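Local coordinates for lysosome-associated membrane glycoprotein 1 (Mus musculus, PDB 5GV0) that probably helps form the glycan-rich luminal coat of the lysosomal membrane, assembling with other copies through its luminal domains, at residues Gln85-Asn90 / Phe101-Ser107; Ile55-Thr59 / Leu71-Met75; Asn117-Thr123 / Val155-Asp161. All coordinates share one frame; numbering follows the deposited sequence.

Contact 1. Residues Gln85-Asn90 / Phe101-Ser107; sequences QGVRLN and FSISNHS. With NAG (2-acetamido-2-deoxy-beta-D-glucopyranose), chain E; NAG (2-acetamido-2-deoxy-beta-D-glucopyranose), chain D; SO4 (sulfate ion), chain B.
Leu89 N donates to Ile103 O at 2.8 Å, and Ile103 N returns a bond to Leu89 O. Val87 and Asn105 form the next hydrogen-bonded pair of this antiparallel beta hairpin, strands 81-92 and 100-105, within the beta-prism fold of LAMP luminal domains. The hairpin illustrates how one strand pair can serve two environments. Val87, Leu89 and Ile103 face inward: Leu89 and Ile103 pack on Leu133, and Val87 on Leu135, in the other sheet; Asn105 shares that face at the end of its strand. On the outer face Arg88 slants past the imidazole of His106, its CG 3.3 Å from His106 CE1 and its CD at the ring edge, with guanidinium and imidazole planes turned 50° apart. A bend in the Arg88 chain (chi3 -75°) then carries the guanidinium to a sulfate, probably from the crystallisation liquor, which sits at its edge; Arg88 NH1 meets sulfate O4 at 2.7 Å, nearly straight. These sulfate bonds and a salt bridge from Arg88 NH2 to Glu70 hold the group, while the acetamido group of the sugar on Asn90 merely covers one face. Both strands carry sugar. Asn90 ND2 is bonded to one N-acetylglucosamine, and its OD1 lies close to Ser102 OG across the strands. On its other side, against strand 67-76, the first strand has a classic beta bulge, Gln85 and Gly86 both facing Gln72. Where the second strand ends, Asn105 ND2 carries the other sugar and donates to Val129 O, while its OD1 accepts Ser107 N at 2.9 Å in an Asx turn.

Contact 2. Residues Ile55-Thr59 / Leu71-Met75; sequences INLVT and LQFGM. With SO4 (sulfate ion), chain C.
The beta hairpin formed by strands 57-64 and 67-76 is pinned here by the antiparallel hydrogen-bonded pair Val58-Phe73. Phe73 N reaches Val58 O at 2.8 Å and Val58 N reaches Phe73 O at 3.1 Å. Their side chains leave on the same face, with Val58 CB 4.2 Å from Phe73 CB. Phe73 has CG anti to its carbonyl carbon (chi1 -66°), which together with chi2 of 84° leaves Val58 O in the plane of the ring, at its edge beside CD1. In the beta-prism architecture this is the buried side of the six-stranded sheet: Phe73 packs on Leu17, Val142 and Ala144 of the mixed sheet, and Val58 on Leu17 and Phe145. The reverse face is more mixed. Leu57, with CG anti to N (chi1 172°), lays CD1 3.8 Å from Gln72 CB, the two chains passing at a slant, while the Gln72 amide turns to Glu70 through NE2. Thr59 sends OG1 to Ser52. Toward Ile55 the strands part and solvent enters. Water 1 spans the gap, accepting from Met75 N at 2.9 Å and lying 2.7 Å from Asn56 O; a second water lies between Asn56 OD1 and Met75 O. On the outer side of the turn the backbone N atoms of Ile55, Asn56 and Leu57 all donate to a sulfate, whose O4 receives both Asn56 N and Leu57 N, and Asn56 ND2 binds its O2 at 2.9 Å.

Contact 3. Residues Asn117-Thr123 / Val155-Asp161; sequences NSYKCNT and VEECVQD
Cys121 SG and Cys158 SG are joined at 2.0 Å, and the two strands that lead into this disulfide (chi3 77°) run side by side in parallel. Packing is close along the strands and at the disulfide. Glu156 N bonds to Ser118 O at 2.8 Å, Lys120 N to Glu156 O, and Cys158 N to Lys120 O at 2.9 Å, while Tyr119 brings OH to 3.8 Å from Cys158 CB. At the far end Asn117 ND2 donates to Glu156 OE2, from above the carboxylate plane; the same oxygen bonds Thr114 OG1. Just beyond the disulfide, the Asp161 carboxylate fastens the 3-10 turn to the loop: OD2 takes Asn122 N at 2.8 Å on its syn lone pair, and OD1 is met by Thr123 OG1 at 2.7 Å, almost in line with the C-O bond. The surface side is looser. Extended Lys120 touches Val155 CG1 through its CB, yet its NZ stays 5.1 Å from Glu157 OE2, too far for a salt bridge, so any attraction there is probably diffuse. The whole is a parallel strand pair in the mixed sheet of a LAMP luminal domain, with its chain-terminal strand tied in by a disulfide.

How the contacts relate
Contacts 1 and 2 belong to one antiparallel sheet and meet directly: strands 67-76 and 81-92 are neighbours, and Gln85 N lies 2.8 Å from Gln72 O, a probable hydrogen bond. Each is a hairpin with a largely apolar inner face and a mixed outer one, but contact 1 carries two sugars where contact 2 lets in water at its parting end. Contact 3 stands apart in the mixed sheet, its centre about 24 Å from that of contact 1 and 19 Å from that of contact 2. It joins sequence-distant strands in parallel nearer the surface. All three share backbone bonds; contact 3 adds a disulfide and carboxylate bonds, the hairpins buried apolar packing.

Contact 1. Residues Gln85-Asn90 / Phe101-Ser107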
loop_
_atom_site.group_PDB
_atom_site.type_symbol
_atom_site.label_atom_id
_atom_site.label_comp_id
_atom_site.label_asym_id
_atom_site.label_seq_id
_atom_site.Cartn_x
_atom_site.Cartn_y
_atom_site.Cartn_z
ATOM N N GLN A 85 0.589 5.359 6.461
ATOM C CA GLN A 85 0.456 5.257 7.909
ATOM C C GLN A 85 -0.286 3.994 8.337
ATOM O O GLN A 85 -0.230 3.607 9.500
ATOM C CB GLN A 85 -0.240 6.507 8.474
ATOM C CG GLN A 85 -1.682 6.687 8.091
ATOM C CD GLN A 85 -2.284 7.930 8.714
ATOM O OE1 GLN A 85 -1.663 8.587 9.561
ATOM N NE2 GLN A 85 -3.495 8.273 8.285
ATOM N N GLY A 86 -0.968 3.337 7.408
ATOM C CA GLY A 86 -1.746 2.181 7.792
ATOM C C GLY A 86 -1.966 1.166 6.697
ATOM O O GLY A 86 -1.991 1.505 5.519
ATOM N N VAL A 87 -2.122 -0.088 7.106
ATOM C CA VAL A 87 -2.493 -1.174 6.213
ATOM C C VAL A 87 -3.615 -1.987 6.852
ATOM O O VAL A 87 -3.555 -2.305 8.042
ATOM C CB VAL A 87 -1.289 -2.097 5.916
ATOM C CG1 VAL A 87 -1.745 -3.452 5.350
ATOM C CG2 VAL A 87 -0.315 -1.406 4.976
ATOM N N ARG A 88 -4.642 -2.294 6.064
ATOM C CA ARG A 88 -5.708 -3.203 6.475
ATOM C C ARG A 88 -5.820 -4.310 5.448
ATOM O O ARG A 88 -5.881 -4.035 4.252
ATOM C CB ARG A 88 -7.063 -2.491 6.587
ATOM C CG ARG A 88 -7.130 -1.342 7.563
ATOM C CD ARG A 88 -8.577 -1.051 7.959
ATOM N NE ARG A 88 -9.341 -0.366 6.916
ATOM C CZ ARG A 88 -10.663 -0.227 6.940
ATOM N NH1 ARG A 88 -11.368 -0.745 7.937
ATOM N NH2 ARG A 88 -11.284 0.419 5.961
ATOM N N LEU A 89 -5.866 -5.552 5.908
ATOM C CA LEU A 89 -6.033 -6.682 5.009
ATOM C C LEU A 89 -7.156 -7.597 5.473
ATOM O O LEU A 89 -7.151 -8.062 6.611
ATOM C CB LEU A 89 -4.724 -7.472 4.905
ATOM C CG LEU A 89 -4.781 -8.757 4.077
ATOM C CD1 LEU A 89 -4.939 -8.451 2.594
ATOM C CD2 LEU A 89 -3.544 -9.602 4.326
ATOM N N ASN A 90 -8.124 -7.839 4.594
ATOM C CA ASN A 90 -9.098 -8.907 4.789
ATOM C C ASN A 90 -8.746 -10.030 3.835
ATOM O O ASN A 90 -8.500 -9.779 2.655
ATOM C CB ASN A 90 -10.529 -8.443 4.507
ATOM C CG ASN A 90 -11.074 -7.505 5.560
ATOM O OD1 ASN A 90 -10.497 -7.332 6.635
ATOM N ND2 ASN A 90 -12.213 -6.892 5.246
ATOM N N PHE A 101 -9.892 -14.028 7.904
ATOM C CA PHE A 101 -9.242 -13.250 8.948
ATOM C C PHE A 101 -8.934 -11.837 8.478
ATOM O O PHE A 101 -9.062 -11.518 7.294
ATOM C CB PHE A 101 -7.946 -13.934 9.385
ATOM C CG PHE A 101 -6.962 -14.095 8.272
ATOM C CD1 PHE A 101 -6.989 -15.224 7.477
ATOM C CD2 PHE A 101 -6.032 -13.105 7.997
ATOM C CE1 PHE A 101 -6.099 -15.378 6.438
ATOM C CE2 PHE A 101 -5.138 -13.254 6.960
ATOM C CZ PHE A 101 -5.172 -14.391 6.178
ATOM N N SER A 102 -8.518 -10.999 9.422
ATOM C CA SER A 102 -8.044 -9.652 9.124
ATOM C C SER A 102 -6.732 -9.402 9.845
ATOM O O SER A 102 -6.511 -9.925 10.931
ATOM C CB SER A 102 -9.075 -8.597 9.532
ATOM O OG SER A 102 -10.224 -8.654 8.707
ATOM N N ILE A 103 -5.862 -8.615 9.219
ATOM C CA ILE A 103 -4.628 -8.144 9.842
ATOM C C ILE A 103 -4.524 -6.657 9.564
ATOM O O ILE A 103 -4.763 -6.220 8.441
ATOM C CB ILE A 103 -3.377 -8.855 9.293
ATOM C CG1 ILE A 103 -3.465 -10.365 9.529
ATOM C CG2 ILE A 103 -2.117 -8.271 9.952
ATOM C CD1 ILE A 103 -2.444 -11.169 8.725
ATOM N N SER A 104 -4.202 -5.868 10.582
ATOM C CA SER A 104 -4.031 -4.443 10.376
ATOM C C SER A 104 -2.844 -3.889 11.140
ATOM O O SER A 104 -2.314 -4.524 12.058
ATOM C CB SER A 104 -5.289 -3.684 10.790
ATOM O OG SER A 104 -5.544 -3.855 12.170
ATOM N N ASN A 105 -2.413 -2.699 10.739
ATOM C CA ASN A 105 -1.475 -1.919 11.539
ATOM C C ASN A 105 -1.597 -0.480 11.105
ATOM O O ASN A 105 -1.325 -0.166 9.944
ATOM C CB ASN A 105 -0.033 -2.423 11.372
ATOM C CG ASN A 105 0.929 -1.790 12.370
ATOM O OD1 ASN A 105 0.717 -0.675 12.838
ATOM N ND2 ASN A 105 1.994 -2.516 12.714
ATOM N N HIS A 106 -2.037 0.383 12.014
ATOM C CA HIS A 106 -2.242 1.793 11.686
ATOM C C HIS A 106 -1.203 2.669 12.357
ATOM O O HIS A 106 -1.438 3.851 12.607
ATOM C CB HIS A 106 -3.654 2.230 12.082
ATOM C CG HIS A 106 -4.729 1.485 11.360
ATOM N ND1 HIS A 106 -5.125 1.810 10.081
ATOM C CD2 HIS A 106 -5.469 0.411 11.723
ATOM C CE1 HIS A 106 -6.073 0.976 9.692
ATOM N NE2 HIS A 106 -6.301 0.117 10.670
ATOM N N SER A 107 -0.040 2.078 12.620
ATOM C CA SER A 107 1.080 2.800 13.206
ATOM C C SER A 107 2.325 2.680 12.325
ATOM O O SER A 107 3.435 2.434 12.805
ATOM C CB SER A 107 1.362 2.282 14.618
ATOM O OG SER A 107 2.159 3.201 15.351
HETATM C C1 NAG E . -12.875 -5.965 6.122
HETATM C C2 NAG E . -12.948 -4.591 5.457
HETATM C C3 NAG E . -13.720 -3.614 6.341
HETATM C C4 NAG E . -15.074 -4.197 6.725
HETATM C C5 NAG E . -14.890 -5.579 7.340
HETATM C C6 NAG E . -16.199 -6.265 7.653
HETATM C C7 NAG E . -11.159 -3.833 3.949
HETATM C C8 NAG E . -9.749 -3.336 3.858
HETATM N N2 NAG E . -11.612 -4.086 5.181
HETATM O O3 NAG E . -13.911 -2.398 5.628
HETATM O O4 NAG E . -15.719 -3.348 7.668
HETATM O O5 NAG E . -14.188 -6.423 6.417
HETATM O O6 NAG E . -16.878 -6.652 6.466
HETATM O O7 NAG E . -11.858 -3.993 2.952
HETATM C C1 NAG D . 2.961 -1.980 13.640
HETATM C C2 NAG D . 3.426 -2.890 14.775
HETATM C C3 NAG D . 4.360 -2.115 15.696
HETATM C C4 NAG D . 5.507 -1.504 14.901
HETATM C C5 NAG D . 4.960 -0.688 13.732
HETATM C C6 NAG D . 6.042 -0.157 12.820
HETATM C C7 NAG D . 1.985 -4.735 15.541
HETATM C C8 NAG D . 0.824 -5.116 16.409
HETATM N N2 NAG D . 2.309 -3.435 15.533
HETATM O O3 NAG D . 4.862 -2.978 16.708
HETATM O O4 NAG D . 6.249 -0.636 15.752
HETATM O O5 NAG D . 4.097 -1.505 12.924
HETATM O O6 NAG D . 6.930 -1.192 12.419
HETATM O O7 NAG D . 2.589 -5.568 14.871
HETATM S S SO4 B . -14.988 0.609 7.238
HETATM O O1 SO4 B . -14.395 1.463 6.212
HETATM O O2 SO4 B . -15.319 1.423 8.404
HETATM O O3 SO4 B . -16.201 -0.018 6.720
HETATM O O4 SO4 B . -14.036 -0.430 7.625
#

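Contact 2. Residues Ile55-Thr59 / Leu71-Met75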
loop_
_atom_site.group_PDB
_atom_site.type_symbol
_atom_site.label_atom_id
_atom_site.label_comp_id
_atom_site.label_asym_id
_atom_site.label_seq_id
_atom_site.Cartn_x
_atom_site.Cartn_y
_atom_site.Cartn_z
ATOM N N ILE A 55 -8.274 15.641 3.987
ATOM C CA ILE A 55 -7.085 16.419 4.315
ATOM C C ILE A 55 -6.248 15.769 5.419
ATOM O O ILE A 55 -5.134 16.212 5.679
ATOM C CB ILE A 55 -7.440 17.858 4.730
ATOM C CG1 ILE A 55 -8.412 17.854 5.909
ATOM C CG2 ILE A 55 -8.021 18.626 3.550
ATOM C CD1 ILE A 55 -8.806 19.242 6.366
ATOM N N ASN A 56 -6.769 14.720 6.054
ATOM C CA ASN A 56 -5.995 13.980 7.060
ATOM C C ASN A 56 -5.748 12.534 6.656
ATOM O O ASN A 56 -4.752 11.925 7.068
ATOM C CB ASN A 56 -6.696 13.999 8.423
ATOM C CG ASN A 56 -6.854 15.398 8.978
ATOM O OD1 ASN A 56 -5.870 16.083 9.250
ATOM N ND2 ASN A 56 -8.098 15.827 9.151
ATOM N N LEU A 57 -6.657 11.995 5.850
ATOM C CA LEU A 57 -6.621 10.589 5.476
ATOM C C LEU A 57 -6.939 10.384 4.010
ATOM O O LEU A 57 -7.974 10.840 3.519
ATOM C CB LEU A 57 -7.610 9.791 6.324
ATOM C CG LEU A 57 -7.835 8.331 5.926
ATOM C CD1 LEU A 57 -6.600 7.497 6.231
ATOM C CD2 LEU A 57 -9.055 7.756 6.632
ATOM N N VAL A 58 -6.056 9.670 3.321
ATOM C CA VAL A 58 -6.272 9.271 1.932
ATOM C C VAL A 58 -6.174 7.757 1.862
ATOM O O VAL A 58 -5.248 7.177 2.435
ATOM C CB VAL A 58 -5.232 9.926 0.992
ATOM C CG1 VAL A 58 -5.208 9.245 -0.366
ATOM C CG2 VAL A 58 -5.521 11.406 0.840
ATOM N N THR A 59 -7.113 7.102 1.187
ATOM C CA THR A 59 -7.074 5.641 1.136
ATOM C C THR A 59 -7.063 5.107 -0.278
ATOM O O THR A 59 -7.558 5.748 -1.216
ATOM C CB THR A 59 -8.269 4.997 1.868
ATOM O OG1 THR A 59 -9.477 5.254 1.136
ATOM C CG2 THR A 59 -8.396 5.519 3.291
ATOM N N LEU A 71 -4.630 0.605 1.792
ATOM C CA LEU A 71 -3.509 1.430 2.207
ATOM C C LEU A 71 -4.061 2.749 2.693
ATOM O O LEU A 71 -4.929 3.349 2.044
ATOM C CB LEU A 71 -2.540 1.661 1.056
ATOM C CG LEU A 71 -2.036 0.417 0.341
ATOM C CD1 LEU A 71 -1.069 0.816 -0.759
ATOM C CD2 LEU A 71 -1.384 -0.529 1.334
ATOM N N GLN A 72 -3.574 3.206 3.836
ATOM C CA GLN A 72 -3.999 4.483 4.385
ATOM C C GLN A 72 -2.809 5.414 4.451
ATOM O O GLN A 72 -1.759 5.053 4.975
ATOM C CB GLN A 72 -4.626 4.297 5.770
ATOM C CG GLN A 72 -5.773 3.309 5.772
ATOM C CD GLN A 72 -6.715 3.482 6.945
ATOM O OE1 GLN A 72 -6.375 4.106 7.947
ATOM N NE2 GLN A 72 -7.917 2.930 6.819
ATOM N N PHE A 73 -2.970 6.602 3.887
ATOM C CA PHE A 73 -1.920 7.606 3.882
ATOM C C PHE A 73 -2.307 8.742 4.812
ATOM O O PHE A 73 -3.474 9.134 4.885
ATOM C CB PHE A 73 -1.676 8.137 2.465
ATOM C CG PHE A 73 -1.121 7.108 1.531
ATOM C CD1 PHE A 73 -1.963 6.220 0.877
ATOM C CD2 PHE A 73 0.242 7.008 1.330
ATOM C CE1 PHE A 73 -1.445 5.248 0.024
ATOM C CE2 PHE A 73 0.763 6.043 0.483
ATOM C CZ PHE A 73 -0.077 5.166 -0.169
ATOM N N GLY A 74 -1.320 9.258 5.530
ATOM C CA GLY A 74 -1.530 10.375 6.420
ATOM C C GLY A 74 -0.565 11.485 6.102
ATOM O O GLY A 74 0.363 11.330 5.311
ATOM N N MET A 75 -0.787 12.630 6.721
ATOM C CA MET A 75 0.173 13.698 6.598
ATOM C C MET A 75 0.080 14.630 7.772
ATOM O O MET A 75 -0.944 14.724 8.447
ATOM C CB MET A 75 -0.021 14.467 5.295
ATOM C CG MET A 75 -1.334 15.166 5.156
ATOM S SD MET A 75 -1.033 16.591 4.118
ATOM C CE MET A 75 -0.405 17.753 5.321
HETATM S S SO4 C . -10.356 13.937 6.604
HETATM O O1 SO4 C . -10.522 15.249 5.988
HETATM O O2 SO4 C . -10.164 14.105 8.043
HETATM O O3 SO4 C . -11.546 13.125 6.375
HETATM O O4 SO4 C . -9.179 13.290 6.025
HETATM O O HOH W 1 -2.882 12.785 8.771
HETATM O O HOH W 2 -3.172 15.475 9.209
#

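Contact 3. Residues Asn117-Thr123 / Val155-Asp161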
loop_
_atom_site.group_PDB
_atom_site.type_symbol
_atom_site.label_atom_id
_atom_site.label_comp_id
_atom_site.label_asym_id
_atom_site.label_seq_id
_atom_site.Cartn_x
_atom_site.Cartn_y
_atom_site.Cartn_z
ATOM N N ASN A 117 5.685 16.778 -3.636
ATOM C CA ASN A 117 6.669 15.952 -4.321
ATOM C C ASN A 117 6.155 14.527 -4.362
ATOM O O ASN A 117 5.176 14.202 -3.696
ATOM C CB ASN A 117 8.024 15.999 -3.612
ATOM C CG ASN A 117 8.780 17.283 -3.869
ATOM O OD1 ASN A 117 8.407 18.080 -4.721
ATOM N ND2 ASN A 117 9.871 17.480 -3.135
ATOM N N SER A 118 6.811 13.675 -5.138
ATOM C CA SER A 118 6.478 12.252 -5.126
ATOM C C SER A 118 7.595 11.420 -4.503
ATOM O O SER A 118 8.772 11.796 -4.547
ATOM C CB SER A 118 6.169 11.755 -6.547
ATOM O OG SER A 118 7.258 11.944 -7.442
ATOM N N TYR A 119 7.204 10.311 -3.884
ATOM C CA TYR A 119 8.147 9.330 -3.360
ATOM C C TYR A 119 8.432 8.321 -4.451
ATOM O O TYR A 119 7.502 7.847 -5.092
ATOM C CB TYR A 119 7.583 8.615 -2.124
ATOM C CG TYR A 119 8.476 7.508 -1.601
ATOM C CD1 TYR A 119 9.511 7.790 -0.723
ATOM C CD2 TYR A 119 8.286 6.185 -1.985
ATOM C CE1 TYR A 119 10.339 6.788 -0.245
ATOM C CE2 TYR A 119 9.111 5.176 -1.512
ATOM C CZ TYR A 119 10.130 5.485 -0.640
ATOM O OH TYR A 119 10.956 4.485 -0.157
ATOM N N LYS A 120 9.701 7.985 -4.656
ATOM C CA LYS A 120 10.058 6.971 -5.643
ATOM C C LYS A 120 11.129 6.036 -5.100
ATOM O O LYS A 120 12.102 6.476 -4.485
ATOM C CB LYS A 120 10.541 7.624 -6.942
ATOM C CG LYS A 120 10.780 6.626 -8.075
ATOM C CD LYS A 120 11.155 7.331 -9.368
ATOM C CE LYS A 120 11.433 6.321 -10.470
ATOM N NZ LYS A 120 11.963 6.974 -11.698
ATOM N N CYS A 121 10.951 4.739 -5.328
ATOM C CA CYS A 121 11.962 3.777 -4.926
ATOM C C CYS A 121 11.853 2.517 -5.765
ATOM O O CYS A 121 10.762 1.989 -5.952
ATOM C CB CYS A 121 11.820 3.446 -3.441
ATOM S SG CYS A 121 13.267 2.561 -2.767
ATOM N N ASN A 122 12.990 2.049 -6.275
ATOM C CA ASN A 122 13.058 0.825 -7.071
ATOM C C ASN A 122 13.733 -0.304 -6.299
ATOM O O ASN A 122 14.003 -1.375 -6.844
ATOM C CB ASN A 122 13.805 1.087 -8.382
ATOM C CG ASN A 122 13.025 1.976 -9.327
ATOM O OD1 ASN A 122 11.845 1.740 -9.585
ATOM N ND2 ASN A 122 13.676 3.013 -9.839
ATOM N N THR A 123 14.018 -0.045 -5.028
ATOM C CA THR A 123 14.591 -1.047 -4.137
ATOM C C THR A 123 13.473 -1.639 -3.295
ATOM O O THR A 123 12.745 -0.914 -2.627
ATOM C CB THR A 123 15.675 -0.447 -3.218
ATOM O OG1 THR A 123 16.738 0.082 -4.018
ATOM C CG2 THR A 123 16.248 -1.511 -2.284
ATOM N N VAL A 155 10.610 14.226 -7.925
ATOM C CA VAL A 155 10.909 12.951 -7.287
ATOM C C VAL A 155 11.850 13.046 -6.086
ATOM O O VAL A 155 12.923 13.652 -6.160
ATOM C CB VAL A 155 11.528 11.978 -8.311
ATOM C CG1 VAL A 155 12.126 10.765 -7.622
ATOM C CG2 VAL A 155 10.480 11.555 -9.331
ATOM N N GLU A 156 11.433 12.439 -4.978
ATOM C CA GLU A 156 12.325 12.189 -3.857
ATOM C C GLU A 156 12.641 10.706 -3.871
ATOM O O GLU A 156 11.807 9.880 -3.510
ATOM C CB GLU A 156 11.695 12.619 -2.530
ATOM C CG GLU A 156 11.297 14.086 -2.524
ATOM C CD GLU A 156 10.896 14.608 -1.161
ATOM O OE1 GLU A 156 10.561 13.798 -0.269
ATOM O OE2 GLU A 156 10.925 15.840 -0.983
ATOM N N GLU A 157 13.840 10.364 -4.322
ATOM C CA GLU A 157 14.204 8.968 -4.521
ATOM C C GLU A 157 14.851 8.392 -3.271
ATOM O O GLU A 157 15.709 9.033 -2.661
ATOM C CB GLU A 157 15.143 8.833 -5.718
ATOM C CG GLU A 157 15.329 7.403 -6.205
ATOM C CD GLU A 157 15.885 7.333 -7.620
ATOM O OE1 GLU A 157 16.550 8.296 -8.053
ATOM O OE2 GLU A 157 15.648 6.314 -8.303
ATOM N N CYS A 158 14.437 7.185 -2.891
ATOM C CA CYS A 158 15.024 6.501 -1.742
ATOM C C CYS A 158 16.543 6.406 -1.889
ATOM O O CYS A 158 17.061 6.197 -2.984
ATOM C CB CYS A 158 14.414 5.110 -1.571
ATOM S SG CYS A 158 14.734 3.967 -2.938
ATOM N N VAL A 159 17.244 6.580 -0.774
ATOM C CA VAL A 159 18.704 6.581 -0.767
ATOM C C VAL A 159 19.268 5.279 -1.333
ATOM O O VAL A 159 20.288 5.279 -2.026
ATOM C CB VAL A 159 19.241 6.815 0.665
ATOM C CG1 VAL A 159 20.756 6.757 0.694
ATOM C CG2 VAL A 159 18.750 8.154 1.196
ATOM N N GLN A 160 18.570 4.179 -1.067
ATOM C CA GLN A 160 19.019 2.848 -1.461
ATOM C C GLN A 160 19.138 2.661 -2.973
ATOM O O GLN A 160 19.841 1.757 -3.435
ATOM C CB GLN A 160 18.074 1.787 -0.887
ATOM C CG GLN A 160 18.070 1.697 0.635
ATOM C CD GLN A 160 17.091 2.655 1.291
ATOM O OE1 GLN A 160 16.677 3.653 0.698
ATOM N NE2 GLN A 160 16.711 2.350 2.527
ATOM N N ASP A 161 18.457 3.507 -3.743
ATOM C CA ASP A 161 18.530 3.438 -5.200
ATOM C C ASP A 161 19.861 3.977 -5.716
ATOM O O ASP A 161 20.180 3.837 -6.895
ATOM C CB ASP A 161 17.378 4.216 -5.846
ATOM C CG ASP A 161 16.100 3.405 -5.941
ATOM O OD1 ASP A 161 16.107 2.221 -5.552
ATOM O OD2 ASP A 161 15.085 3.958 -6.419
#